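Local coordinates for nucleotide pyrophosphohydrolase (Bacillus cereus, PDB 5IE9), which probably hydrolyses nucleoside triphosphates to the monophosphate and pyrophosphate, as a manganese-binding, all-helical enzyme of the MazG family, at residues C[8-13]-C[82-87]; C[22-27]-C[74-79]. All coordinates share one frame; numbering follows the deposited sequence.

Contact 1. Residues C[8-13]-C[82-87]; sequences DMQKEV and NIDLET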
ATOM      1  N   ASP C   8      20.077   4.469  18.120  1.00 88.58           N
ATOM      2  CA  ASP C   8      19.419   5.248  19.178  1.00 88.49           C
ATOM      3  C   ASP C   8      17.929   5.497  18.920  1.00 84.71           C
ATOM      4  O   ASP C   8      17.121   5.363  19.840  1.00 84.26           O
ATOM      5  CB  ASP C   8      20.143   6.576  19.429  1.00 92.52           C
ATOM      6  CG  ASP C   8      21.506   6.397  20.085  1.00 97.99           C
ATOM      7  OD1 ASP C   8      21.682   5.477  20.919  1.00 99.52           O
ATOM      8  OD2 ASP C   8      22.410   7.195  19.759  1.00100.92           O
ATOM      9  N   MET C   9      17.571   5.855  17.682  1.00 82.17           N
ATOM     10  CA  MET C   9      16.164   6.056  17.290  1.00 78.24           C
ATOM     11  C   MET C   9      15.347   4.787  17.537  1.00 75.26           C
ATOM     12  O   MET C   9      14.207   4.866  17.991  1.00 72.63           O
ATOM     13  CB  MET C   9      16.032   6.482  15.823  1.00 78.90           C
ATOM     14  CG  MET C   9      17.073   7.479  15.337  1.00 82.86           C
ATOM     15  SD  MET C   9      16.720   8.522  13.902  1.00 85.80           S
ATOM     16  CE  MET C   9      15.630   7.533  12.880  1.00 83.54           C
ATOM     17  N   GLN C  10      15.951   3.630  17.248  1.00 75.38           N
ATOM     18  CA  GLN C  10      15.353   2.323  17.533  1.00 75.40           C
ATOM     19  C   GLN C  10      15.231   2.061  19.038  1.00 77.31           C
ATOM     20  O   GLN C  10      14.178   1.611  19.497  1.00 77.46           O
ATOM     21  CB  GLN C  10      16.099   1.187  16.809  1.00 77.24           C
ATOM     22  CG  GLN C  10      15.909   1.211  15.298  1.00 77.21           C
ATOM     23  CD  GLN C  10      16.477   0.007  14.573  1.00 81.32           C
ATOM     24  OE1 GLN C  10      17.431   0.128  13.806  1.00 85.32           O
ATOM     25  NE2 GLN C  10      15.878  -1.156  14.787  1.00 83.23           N
ATOM     26  N   LYS C  11      16.292   2.368  19.794  1.00 79.86           N
ATOM     27  CA  LYS C  11      16.278   2.320  21.273  1.00 81.33           C
ATOM     28  C   LYS C  11      15.201   3.226  21.887  1.00 79.60           C
ATOM     29  O   LYS C  11      14.537   2.843  22.852  1.00 80.37           O
ATOM     30  CB  LYS C  11      17.658   2.680  21.854  1.00 85.32           C
ATOM     31  CG  LYS C  11      18.674   1.545  21.874  1.00 88.88           C
ATOM     32  CD  LYS C  11      20.059   2.028  22.298  1.00 93.30           C
ATOM     33  N   GLU C  12      15.041   4.417  21.308  1.00 78.31           N
ATOM     34  CA  GLU C  12      14.069   5.417  21.745  1.00 79.14           C
ATOM     35  C   GLU C  12      12.627   4.928  21.572  1.00 77.55           C
ATOM     36  O   GLU C  12      11.779   5.170  22.439  1.00 77.72           O
ATOM     37  CB  GLU C  12      14.290   6.712  20.963  1.00 80.90           C
ATOM     38  CG  GLU C  12      13.625   7.949  21.544  1.00 86.11           C
ATOM     39  CD  GLU C  12      14.010   9.232  20.822  1.00 89.50           C
ATOM     40  OE1 GLU C  12      14.997   9.227  20.053  1.00 89.26           O
ATOM     41  OE2 GLU C  12      13.326  10.259  21.036  1.00 93.29           O
ATOM     42  N   VAL C  13      12.365   4.239  20.457  1.00 75.87           N
ATOM     43  CA  VAL C  13      11.039   3.679  20.166  1.00 73.90           C
ATOM     44  C   VAL C  13      10.794   2.452  21.040  1.00 75.08           C
ATOM     45  O   VAL C  13       9.680   2.259  21.557  1.00 76.50           O
ATOM     46  CB  VAL C  13      10.856   3.379  18.664  1.00 71.85           C
ATOM     47  CG1 VAL C  13       9.601   2.557  18.393  1.00 71.74           C
ATOM     48  CG2 VAL C  13      10.795   4.676  17.876  1.00 72.32           C
ATOM     49  N   ASN C  82      13.798  -8.051  16.084  1.00 85.81           N
ATOM     50  CA  ASN C  82      15.227  -7.899  16.416  1.00 88.98           C
ATOM     51  C   ASN C  82      16.137  -7.537  15.226  1.00 87.62           C
ATOM     52  O   ASN C  82      17.309  -7.921  15.181  1.00 90.37           O
ATOM     53  CB  ASN C  82      15.747  -9.120  17.199  1.00 94.07           C
ATOM     54  CG  ASN C  82      15.278  -9.131  18.647  1.00 98.35           C
ATOM     55  OD1 ASN C  82      16.088  -9.020  19.568  1.00103.74           O
ATOM     56  ND2 ASN C  82      13.968  -9.258  18.857  1.00 97.55           N
ATOM     57  N   ILE C  83      15.573  -6.791  14.277  1.00 84.09           N
ATOM     58  CA  ILE C  83      16.287  -6.310  13.094  1.00 82.44           C
ATOM     59  C   ILE C  83      16.863  -4.914  13.352  1.00 83.01           C
ATOM     60  O   ILE C  83      16.159  -4.012  13.832  1.00 81.25           O
ATOM     61  CB  ILE C  83      15.377  -6.311  11.837  1.00 78.63           C
ATOM     62  CG1 ILE C  83      14.941  -7.743  11.503  1.00 79.47           C
ATOM     63  CG2 ILE C  83      16.084  -5.675  10.642  1.00 76.69           C
ATOM     64  CD1 ILE C  83      13.738  -7.845  10.582  1.00 78.93           C
ATOM     65  N   ASP C  84      18.146  -4.757  13.032  1.00 85.48           N
ATOM     66  CA  ASP C  84      18.821  -3.466  13.100  1.00 87.08           C
ATOM     67  C   ASP C  84      18.803  -2.801  11.726  1.00 84.15           C
ATOM     68  O   ASP C  84      19.398  -3.324  10.779  1.00 84.45           O
ATOM     69  CB  ASP C  84      20.257  -3.643  13.612  1.00 92.23           C
ATOM     70  CG  ASP C  84      21.047  -2.349  13.597  1.00 95.42           C
ATOM     71  OD1 ASP C  84      20.646  -1.376  14.282  1.00 96.88           O
ATOM     72  OD2 ASP C  84      22.071  -2.309  12.889  1.00 97.59           O
ATOM     73  N   LEU C  85      18.126  -1.653  11.632  1.00 81.43           N
ATOM     74  CA  LEU C  85      17.936  -0.940  10.349  1.00 79.07           C
ATOM     75  C   LEU C  85      19.211  -0.321   9.748  1.00 81.24           C
ATOM     76  O   LEU C  85      19.232   0.006   8.558  1.00 80.70           O
ATOM     77  CB  LEU C  85      16.829   0.120  10.450  1.00 75.62           C
ATOM     78  CG  LEU C  85      15.375  -0.318  10.636  1.00 73.61           C
ATOM     79  CD1 LEU C  85      14.538   0.877  11.054  1.00 72.95           C
ATOM     80  CD2 LEU C  85      14.773  -0.977   9.400  1.00 71.66           C
ATOM     81  N   GLU C  86      20.252  -0.152  10.566  1.00 83.87           N
ATOM     82  CA  GLU C  86      21.570   0.256  10.079  1.00 85.44           C
ATOM     83  C   GLU C  86      22.173  -0.871   9.243  1.00 85.80           C
ATOM     84  O   GLU C  86      22.685  -0.621   8.146  1.00 85.69           O
ATOM     85  CB  GLU C  86      22.493   0.631  11.242  1.00 89.83           C
ATOM     86  CG  GLU C  86      23.842   1.218  10.830  1.00 93.39           C
ATOM     87  CD  GLU C  86      24.760   1.548  12.004  1.00 98.55           C
ATOM     88  OE1 GLU C  86      24.318   1.494  13.181  1.00 99.88           O
ATOM     89  OE2 GLU C  86      25.940   1.876  11.745  1.00101.21           O
ATOM     90  N   THR C  87      22.097  -2.099   9.766  1.00 85.50           N
ATOM     91  CA  THR C  87      22.506  -3.302   9.031  1.00 85.67           C
ATOM     92  C   THR C  87      21.692  -3.428   7.740  1.00 83.13           C
ATOM     93  O   THR C  87      22.267  -3.594   6.667  1.00 84.94           O
ATOM     94  CB  THR C  87      22.385  -4.592   9.882  1.00 86.54           C
ATOM     95  OG1 THR C  87      22.992  -4.390  11.163  1.00 88.19           O
ATOM     96  CG2 THR C  87      23.067  -5.777   9.196  1.00 88.61           C
TER

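Contact 2. Residues C[22-27]-C[74-79]; sequences EGYFSP and MICMAN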
ATOM      1  N   GLU C  22       0.842  -4.215  26.491  1.00 95.00           N
ATOM      2  CA  GLU C  22       0.628  -4.746  25.140  1.00 96.21           C
ATOM      3  C   GLU C  22       1.936  -5.152  24.453  1.00 94.21           C
ATOM      4  O   GLU C  22       2.028  -6.246  23.888  1.00 98.28           O
ATOM      5  CB  GLU C  22      -0.106  -3.717  24.260  1.00 96.56           C
ATOM      6  CG  GLU C  22      -1.400  -3.139  24.835  1.00100.79           C
ATOM      7  CD  GLU C  22      -2.656  -3.856  24.355  1.00106.14           C
ATOM      8  OE1 GLU C  22      -2.773  -5.082  24.581  1.00110.97           O
ATOM      9  OE2 GLU C  22      -3.541  -3.185  23.768  1.00106.54           O
ATOM     10  N   GLY C  23       2.939  -4.274  24.506  1.00 89.23           N
ATOM     11  CA  GLY C  23       4.176  -4.457  23.742  1.00 86.69           C
ATOM     12  C   GLY C  23       3.944  -4.275  22.247  1.00 84.78           C
ATOM     13  O   GLY C  23       3.013  -3.576  21.831  1.00 84.15           O
ATOM     14  N   TYR C  24       4.790  -4.904  21.437  1.00 87.94           N
ATOM     15  CA  TYR C  24       4.686  -4.790  19.984  1.00 83.43           C
ATOM     16  C   TYR C  24       3.490  -5.546  19.426  1.00 82.92           C
ATOM     17  O   TYR C  24       3.125  -6.604  19.938  1.00 84.77           O
ATOM     18  CB  TYR C  24       5.979  -5.263  19.308  1.00 78.87           C
ATOM     19  CG  TYR C  24       7.133  -4.315  19.508  1.00 78.76           C
ATOM     20  CD1 TYR C  24       7.146  -3.059  18.885  1.00 77.24           C
ATOM     21  CD2 TYR C  24       8.217  -4.664  20.332  1.00 80.61           C
ATOM     22  CE1 TYR C  24       8.205  -2.179  19.077  1.00 78.87           C
ATOM     23  CE2 TYR C  24       9.284  -3.791  20.522  1.00 81.43           C
ATOM     24  CZ  TYR C  24       9.268  -2.554  19.895  1.00 81.00           C
ATOM     25  OH  TYR C  24      10.307  -1.682  20.067  1.00 83.76           O
ATOM     26  N   PHE C  25       2.881  -4.985  18.383  1.00 82.16           N
ATOM     27  CA  PHE C  25       1.859  -5.680  17.597  1.00 82.47           C
ATOM     28  C   PHE C  25       2.518  -6.855  16.869  1.00 79.07           C
ATOM     29  O   PHE C  25       3.706  -6.794  16.548  1.00 78.42           O
ATOM     30  CB  PHE C  25       1.200  -4.705  16.600  1.00 83.92           C
ATOM     31  CG  PHE C  25      -0.018  -3.977  17.143  1.00 89.53           C
ATOM     32  CD1 PHE C  25      -0.107  -3.590  18.504  1.00 93.60           C
ATOM     33  CD2 PHE C  25      -1.086  -3.649  16.281  1.00 90.89           C
ATOM     34  CE1 PHE C  25      -1.237  -2.923  18.983  1.00 98.92           C
ATOM     35  CE2 PHE C  25      -2.222  -2.983  16.757  1.00 94.47           C
ATOM     36  CZ  PHE C  25      -2.294  -2.617  18.106  1.00 99.79           C
ATOM     37  N   SER C  26       1.756  -7.924  16.633  1.00 78.79           N
ATOM     38  CA  SER C  26       2.227  -9.081  15.855  1.00 76.41           C
ATOM     39  C   SER C  26       2.592  -8.639  14.430  1.00 72.95           C
ATOM     40  O   SER C  26       1.996  -7.682  13.921  1.00 71.25           O
ATOM     41  CB  SER C  26       1.167 -10.192  15.829  1.00 80.34           C
ATOM     42  OG  SER C  26       0.030  -9.831  15.051  1.00 81.63           O
ATOM     43  N   PRO C  27       3.579  -9.311  13.787  1.00 71.54           N
ATOM     44  CA  PRO C  27       4.069  -8.872  12.468  1.00 68.76           C
ATOM     45  C   PRO C  27       2.986  -8.607  11.402  1.00 67.61           C
ATOM     46  O   PRO C  27       3.112  -7.661  10.626  1.00 66.27           O
ATOM     47  CB  PRO C  27       5.019 -10.005  12.040  1.00 69.84           C
ATOM     48  CG  PRO C  27       4.852 -11.092  13.049  1.00 71.95           C
ATOM     49  CD  PRO C  27       4.383 -10.435  14.299  1.00 72.43           C
ATOM     50  N   MET C  74       7.839   1.378  10.905  1.00 67.94           N
ATOM     51  CA  MET C  74       8.990   0.632  10.417  1.00 68.60           C
ATOM     52  C   MET C  74       9.938   0.245  11.539  1.00 68.78           C
ATOM     53  O   MET C  74      10.355  -0.913  11.615  1.00 69.09           O
ATOM     54  CB  MET C  74       9.734   1.426   9.362  1.00 72.78           C
ATOM     55  CG  MET C  74       9.251   1.129   7.963  1.00 79.10           C
ATOM     56  SD  MET C  74      10.006   2.246   6.776  1.00 89.46           S
ATOM     57  CE  MET C  74       8.728   2.161   5.530  1.00 93.19           C
ATOM     58  N   ILE C  75      10.257   1.212  12.409  1.00 67.58           N
ATOM     59  CA  ILE C  75      11.133   0.980  13.552  1.00 67.36           C
ATOM     60  C   ILE C  75      10.492  -0.056  14.475  1.00 68.05           C
ATOM     61  O   ILE C  75      11.157  -1.000  14.901  1.00 68.81           O
ATOM     62  CB  ILE C  75      11.517   2.292  14.283  1.00 68.32           C
ATOM     63  CG1 ILE C  75      12.491   3.108  13.421  1.00 67.71           C
ATOM     64  CG2 ILE C  75      12.175   1.985  15.623  1.00 69.86           C
ATOM     65  CD1 ILE C  75      12.668   4.559  13.831  1.00 67.88           C
ATOM     66  N   CYS C  76       9.196   0.107  14.737  1.00 68.13           N
ATOM     67  CA  CYS C  76       8.410  -0.879  15.482  1.00 70.58           C
ATOM     68  C   CYS C  76       8.533  -2.283  14.888  1.00 71.78           C
ATOM     69  O   CYS C  76       8.865  -3.228  15.605  1.00 73.82           O
ATOM     70  CB  CYS C  76       6.946  -0.458  15.562  1.00 69.51           C
ATOM     71  SG  CYS C  76       6.668   0.928  16.674  1.00 72.16           S
ATOM     72  N   MET C  77       8.291  -2.395  13.579  1.00 71.01           N
ATOM     73  CA  MET C  77       8.431  -3.640  12.833  1.00 71.79           C
ATOM     74  C   MET C  77       9.827  -4.239  13.061  1.00 72.27           C
ATOM     75  O   MET C  77       9.953  -5.409  13.445  1.00 73.27           O
ATOM     76  CB  MET C  77       8.152  -3.374  11.347  1.00 73.48           C
ATOM     77  CG  MET C  77       8.405  -4.530  10.386  1.00 77.27           C
ATOM     78  SD  MET C  77       7.057  -5.721  10.346  1.00 84.37           S
ATOM     79  CE  MET C  77       5.947  -4.965   9.157  1.00 80.80           C
ATOM     80  N   ALA C  78      10.857  -3.415  12.864  1.00 70.48           N
ATOM     81  CA  ALA C  78      12.245  -3.845  12.963  1.00 71.60           C
ATOM     82  C   ALA C  78      12.620  -4.286  14.381  1.00 74.42           C
ATOM     83  O   ALA C  78      13.320  -5.287  14.554  1.00 77.07           O
ATOM     84  CB  ALA C  78      13.173  -2.746  12.472  1.00 70.42           C
ATOM     85  N   ASN C  79      12.143  -3.544  15.381  1.00 74.04           N
ATOM     86  CA  ASN C  79      12.392  -3.861  16.782  1.00 75.68           C
ATOM     87  C   ASN C  79      11.712  -5.156  17.189  1.00 77.29           C
ATOM     88  O   ASN C  79      12.338  -6.021  17.802  1.00 79.39           O
ATOM     89  CB  ASN C  79      11.909  -2.733  17.682  1.00 75.91           C
ATOM     90  CG  ASN C  79      12.749  -1.466  17.581  1.00 76.30           C
ATOM     91  OD1 ASN C  79      12.428  -0.472  18.230  1.00 77.46           O
ATOM     92  ND2 ASN C  79      13.814  -1.487  16.784  1.00 75.35           N
TER

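Contact 1. Residues C[8-13]-C[82-87]
A single amide, that of Q10 on helix 6-17, reads the backbone of the turn into helix 85-96 with both of its ends and on its own makes nearly the whole contact. Its oxygen OE1 accepts from L85 N at 2.9 Å, with the donor tilted 19° from the carbonyl plane. Its nitrogen NE2 gives a hydrogen to I83 O at 3.0 Å, and here the acceptor lies in the plane of the amide. The two bonds span D84 and fix the rotation of the amide about its last torsion. Beyond CG the Q10 chain runs extended (chi2 -172°), which carries the amide across the 8.1 Å between Q10 CA and D84 CA. L85 crosses this side chain at a slant, its CB 3.4 Å from Q10 OE1. D84, the N-cap of helix 85-96, takes two bonds from T87 on OD2. T87 OG1 meets the anti lone pair, while T87 N comes from above the carboxylate plane at 3.1 Å. E86 turns to other partners, K7 and, on the second subunit, the backbone N of K4. Q10 thus pairs with one donor and one acceptor of the chain, so that polar backbone atoms on the two sides of the N-cap residue, in a largely buried contact, are matched by an uncharged group.

Contact 2. Residues C[22-27]-C[74-79]
The loop between helices 6-17 and 27-49 of this all-helical MazG fold lays an aromatic ring against helix 62-80, and Y24 carries most of the contact. Its CG stands anti to the carbonyl carbon (chi1 -71°), directing the ring at the last turns of the helix. Ring atom CE1 comes obliquely to 3.7 Å from C76 O, and it lies 4.1 Å from C76 CB. Further along the ring, CZ is 3.5 Å from N79 CB, with the ring and the N79 amide planes 78° apart. The phenol oxygen, still beside N79, forms a hydrogen bond with D14 of helix 6-17, so the tyrosine links helix 62-80 to helix 6-17. I17 and M30 also pack on Y24, placing the ring among three helices. S26 is the N-cap of helix 27-49, whose first residue, P27, makes a second and looser meeting with M77. The M77 side chain sets out away from the loop, but bends at chi2 (81°) and again at chi3 and so returns toward it. P27 also packs on Y49 of the second subunit, as M77 does on L67 there. Between these two residues of the one chain, P27 and M77, the nearest approach is M77 CE to P27 O, 4.2 Å.

In the fold
From the N terminus, helix 6-17 supplies the first side of contact 1, and the loop after it supplies that of contact 2. The chain then runs through helix 27-49 to helix 62-80, where contact 2 closes the inner loop. Past the end of that helix, contact 1 closes the outer one at the start of helix 85-96, so contact 2 is nested within it. Their centres lie 11 Å apart, and they touch: I75 packs on Q10 and V13, while I83 N probably bonds to A78 O in the Schellman motif that ends helix 62-80. Together they gather helices 6-17, 27-49 and 85-96 around helix 62-80, and both reach the second subunit.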